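Local structure of chaperone SycD (Yersinia enterocolitica, 2VGX) at residues 68-71 / 72-75; 107-110 / 111-115. The protein acts as a chaperone for translocator proteins of the Yersinia type III secretion system and probably also modulates expression of the yop operon. All coordinates share one frame; numbering follows the deposited sequence.

In the fold
Both contacts are local. Contact 1 (68-71 / 72-75) covers the turn between helix 55-67 and helix 71-84 and the first turn of the latter. Contact 2 (107-110 / 111-115) lies within helix 105-119, so it follows contact 1 along the chain. Their centres are about 17 Å apart, and their nearest atoms come to about 8 Å without touching. Helix 90-100 joins them: Y71, A74 and I75 of contact 1 pack on it, and so do E107, A108 and L112 of contact 2. Both belong to the helical array of a tetratricopeptide repeat protein.

Contact 1 (68-71 / 72-75); sequences MGQY and DLAI
A74 and Q70 meet at the start of helix 71-84. Q70 is the N-cap, and its carbonyl accepts the first bond of the helix, from A74 N to Q70 O at 3.0 Å. The methyl of A74 packs against the same oxygen, with A74 CB 3.4 Å from Q70 O. The next bond runs from I75 N to Y71 O at 3.1 Å. Its donor is tilted 31° from the carbonyl plane. I75 CG1 also reaches this carbonyl, 3.2 Å from Y71 O, and I75 CD1 follows close behind. CG1 lies beside the backbone N of I75 (chi1 -67°), which turns this branch back to the first turn. This is the tight side. A74 and I75 also rest on C98 of helix 90-100, and A74 on R65 and Q66 of helix 55-67. The ring of Y71 lies back along the turn and packs on C98 and Q101. G69 O lies 3.5 Å above the plane of the Y71 ring, offset toward its rim.

The outer side is looser. The extended chain of Q70 crosses that of L73 at a slant. The amide nitrogen meets one methyl in a loose contact, with Q70 NE2 3.9 Å from L73 CD1. L73 is exposed. D72 is exposed too, but its OD1 is hydrogen-bonded to the dimethylated lysine at position 102.

G69 has positive phi (73°) and is the C-prime residue of a Schellman motif. In that motif Q70 N bonds to R65 O and G69 N to Q66 O. Q70 thus serves both helices, its N closing the old one and its O opening the new one. A Schellman motif followed directly by an N-cap is a compact helix-to-helix turn, here joining helices 55-67 and 71-84 of a tetratricopeptide repeat protein.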
loop_
_atom_site.group_PDB
_atom_site.type_symbol
_atom_site.label_atom_id
_atom_site.label_comp_id
_atom_site.label_asym_id
_atom_site.label_seq_id
_atom_site.Cartn_x
_atom_site.Cartn_y
_atom_site.Cartn_z
ATOM N N MET B 68 -16.172 14.046 -2.910
ATOM C CA MET B 68 -15.443 15.275 -3.217
ATOM C C MET B 68 -15.932 15.991 -4.480
ATOM O O MET B 68 -15.269 16.919 -4.968
ATOM C CB MET B 68 -13.936 14.962 -3.347
ATOM C CG MET B 68 -13.279 14.561 -2.042
ATOM S SD MET B 68 -11.462 14.324 -2.170
ATOM C CE MET B 68 -11.310 12.885 -3.279
ATOM N N GLY B 69 -17.059 15.550 -5.036
ATOM C CA GLY B 69 -17.636 16.170 -6.222
ATOM C C GLY B 69 -16.882 15.893 -7.497
ATOM O O GLY B 69 -17.055 16.586 -8.491
ATOM N N GLN B 70 -16.031 14.869 -7.478
ATOM C CA GLN B 70 -15.295 14.502 -8.663
ATOM C C GLN B 70 -16.062 13.417 -9.409
ATOM O O GLN B 70 -15.722 12.223 -9.307
ATOM C CB GLN B 70 -13.876 14.033 -8.283
ATOM C CG GLN B 70 -13.036 15.179 -7.666
ATOM C CD GLN B 70 -11.753 14.706 -6.996
ATOM O OE1 GLN B 70 -11.035 15.501 -6.386
ATOM N NE2 GLN B 70 -11.470 13.422 -7.085
ATOM N N TYR B 71 -17.069 13.841 -10.174
ATOM C CA TYR B 71 -18.069 12.911 -10.698
ATOM C C TYR B 71 -17.594 12.031 -11.844
ATOM O O TYR B 71 -17.919 10.851 -11.855
ATOM C CB TYR B 71 -19.405 13.608 -11.000
ATOM C CG TYR B 71 -19.996 14.243 -9.753
ATOM C CD1 TYR B 71 -20.306 13.466 -8.627
ATOM C CD2 TYR B 71 -20.237 15.619 -9.692
ATOM C CE1 TYR B 71 -20.839 14.040 -7.481
ATOM C CE2 TYR B 71 -20.769 16.217 -8.516
ATOM C CZ TYR B 71 -21.062 15.414 -7.437
ATOM O OH TYR B 71 -21.578 15.971 -6.292
ATOM N N ASP B 72 -16.815 12.584 -12.767
ATOM C CA ASP B 72 -16.270 11.833 -13.869
ATOM C C ASP B 72 -15.261 10.798 -13.370
ATOM O O ASP B 72 -15.257 9.650 -13.841
ATOM C CB ASP B 72 -15.559 12.759 -14.851
ATOM C CG ASP B 72 -16.495 13.337 -15.909
ATOM O OD1 ASP B 72 -16.979 12.580 -16.779
ATOM O OD2 ASP B 72 -16.725 14.553 -15.881
ATOM N N LEU B 73 -14.376 11.230 -12.465
ATOM C CA LEU B 73 -13.359 10.333 -11.900
ATOM C C LEU B 73 -14.030 9.208 -11.080
ATOM O O LEU B 73 -13.574 8.048 -11.120
ATOM C CB LEU B 73 -12.336 11.098 -11.055
ATOM C CG LEU B 73 -11.205 11.871 -11.778
ATOM C CD1 LEU B 73 -10.378 12.704 -10.760
ATOM C CD2 LEU B 73 -10.292 10.940 -12.584
ATOM N N ALA B 74 -15.119 9.534 -10.365
ATOM C CA ALA B 74 -15.811 8.508 -9.585
ATOM C C ALA B 74 -16.354 7.444 -10.549
ATOM O O ALA B 74 -16.265 6.251 -10.261
ATOM C CB ALA B 74 -16.987 9.120 -8.749
ATOM N N ILE B 75 -16.928 7.883 -11.674
ATOM C CA ILE B 75 -17.540 6.970 -12.649
ATOM C C ILE B 75 -16.475 6.035 -13.258
ATOM O O ILE B 75 -16.757 4.863 -13.478
ATOM C CB ILE B 75 -18.312 7.713 -13.748
ATOM C CG1 ILE B 75 -19.573 8.427 -13.173
ATOM C CG2 ILE B 75 -18.755 6.748 -14.841
ATOM C CD1 ILE B 75 -20.116 9.550 -14.132
#

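Contact 2 (107-110 / 111-115); sequences EAES and GLFLA
E109 and F113 lie side by side, one turn apart on helix 105-119, and point the same way. The methylene of the glutamate makes the closest touch, with E109 CG 3.5 Å from F113 CE2. The carboxylate follows along the same ring corner, and E109 CD is 3.8 Å from F113 CE2. The carboxylate and ring planes are 43° apart, so the two groups do not stack flat. E109 CG stands anti to the backbone N (chi1 -166°), which carries the extended chain alongside the ring. The E109 carbonyl approaches the ring obliquely, with F113 CD2 3.3 Å from E109 O.

The same carbonyl takes part in the helix bonding that spaces the two residues one turn apart. F113 N bonds to E109 O at 2.9 Å, with an N-H...O angle of 168°. Alpha-helical i to i+4 bonds continue on either side of it: G111 to E107, L112 to A108 and L114 to S110. This helix packs against both helix 90-100 and helix 128-138 in the helical array of a tetratricopeptide repeat protein.

L112 is buried. Its CG rests over the previous turn, 3.4 Å from A108 O, and its side chain packs on F93 and A96 of helix 90-100 and on M135 and L136 of helix 128-138. A108 is buried as well and meets L100. Farther out, L136 touches both E109 and F113, while I139 adds to the cover of E109. S110 is exposed, and its OG makes a weak hydrogen bond back to A106 O.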
loop_
_atom_site.group_PDB
_atom_site.type_symbol
_atom_site.label_atom_id
_atom_site.label_comp_id
_atom_site.label_asym_id
_atom_site.label_seq_id
_atom_site.Cartn_x
_atom_site.Cartn_y
_atom_site.Cartn_z
ATOM N N GLU B 107 -28.506 7.637 -19.170
ATOM C CA GLU B 107 -27.368 6.842 -18.686
ATOM C C GLU B 107 -27.589 6.433 -17.227
ATOM O O GLU B 107 -27.380 5.273 -16.845
ATOM C CB GLU B 107 -26.071 7.642 -18.874
ATOM C CG GLU B 107 -25.673 7.869 -20.310
ATOM C CD GLU B 107 -26.287 9.122 -20.984
ATOM O OE1 GLU B 107 -27.266 9.749 -20.484
ATOM O OE2 GLU B 107 -25.755 9.476 -22.058
ATOM N N ALA B 108 -28.015 7.388 -16.395
ATOM C CA ALA B 108 -28.368 7.111 -15.005
ATOM C C ALA B 108 -29.485 6.084 -14.910
ATOM O O ALA B 108 -29.457 5.230 -14.064
ATOM C CB ALA B 108 -28.825 8.394 -14.294
ATOM N N GLU B 109 -30.482 6.206 -15.762
ATOM C CA GLU B 109 -31.602 5.263 -15.756
ATOM C C GLU B 109 -31.157 3.815 -16.104
ATOM O O GLU B 109 -31.576 2.852 -15.449
ATOM C CB GLU B 109 -32.666 5.740 -16.741
ATOM C CG GLU B 109 -33.995 5.038 -16.577
ATOM C CD GLU B 109 -35.014 5.515 -17.584
ATOM O OE1 GLU B 109 -34.771 5.305 -18.783
ATOM O OE2 GLU B 109 -36.052 6.093 -17.173
ATOM N N SER B 110 -30.327 3.659 -17.131
ATOM C CA SER B 110 -29.782 2.304 -17.433
ATOM C C SER B 110 -29.025 1.707 -16.236
ATOM O O SER B 110 -29.158 0.523 -15.953
ATOM C CB SER B 110 -28.868 2.307 -18.657
ATOM O OG SER B 110 -29.545 2.806 -19.800
ATOM N N GLY B 111 -28.250 2.530 -15.527
ATOM C CA GLY B 111 -27.525 2.093 -14.322
ATOM C C GLY B 111 -28.467 1.635 -13.212
ATOM O O GLY B 111 -28.266 0.590 -12.609
ATOM N N LEU B 112 -29.514 2.420 -12.957
ATOM C CA LEU B 112 -30.550 2.037 -11.970
ATOM C C LEU B 112 -31.315 0.775 -12.319
ATOM O O LEU B 112 -31.559 -0.038 -11.426
ATOM C CB LEU B 112 -31.528 3.209 -11.717
ATOM C CG LEU B 112 -30.798 4.399 -11.080
ATOM C CD1 LEU B 112 -31.668 5.696 -11.272
ATOM C CD2 LEU B 112 -30.493 4.159 -9.616
ATOM N N PHE B 113 -31.679 0.575 -13.587
ATOM C CA PHE B 113 -32.300 -0.736 -13.961
ATOM C C PHE B 113 -31.422 -1.950 -13.686
ATOM O O PHE B 113 -31.910 -2.998 -13.298
ATOM C CB PHE B 113 -32.750 -0.766 -15.432
ATOM C CG PHE B 113 -34.003 0.039 -15.688
ATOM C CD1 PHE B 113 -35.131 -0.145 -14.903
ATOM C CD2 PHE B 113 -34.039 0.999 -16.691
ATOM C CE1 PHE B 113 -36.292 0.620 -15.135
ATOM C CE2 PHE B 113 -35.199 1.753 -16.923
ATOM C CZ PHE B 113 -36.302 1.561 -16.151
ATOM N N LEU B 114 -30.126 -1.810 -13.914
ATOM C CA LEU B 114 -29.188 -2.888 -13.596
ATOM C C LEU B 114 -29.107 -3.103 -12.097
ATOM O O LEU B 114 -29.137 -4.239 -11.647
ATOM C CB LEU B 114 -27.788 -2.595 -14.166
ATOM C CG LEU B 114 -26.761 -3.731 -13.889
ATOM C CD1 LEU B 114 -27.219 -5.124 -14.498
ATOM C CD2 LEU B 114 -25.437 -3.305 -14.454
ATOM N N ALA B 115 -29.004 -2.029 -11.313
ATOM C CA ALA B 115 -29.012 -2.175 -9.850
ATOM C C ALA B 115 -30.271 -2.901 -9.404
ATOM O O ALA B 115 -30.198 -3.793 -8.570
ATOM C CB ALA B 115 -28.902 -0.804 -9.143
#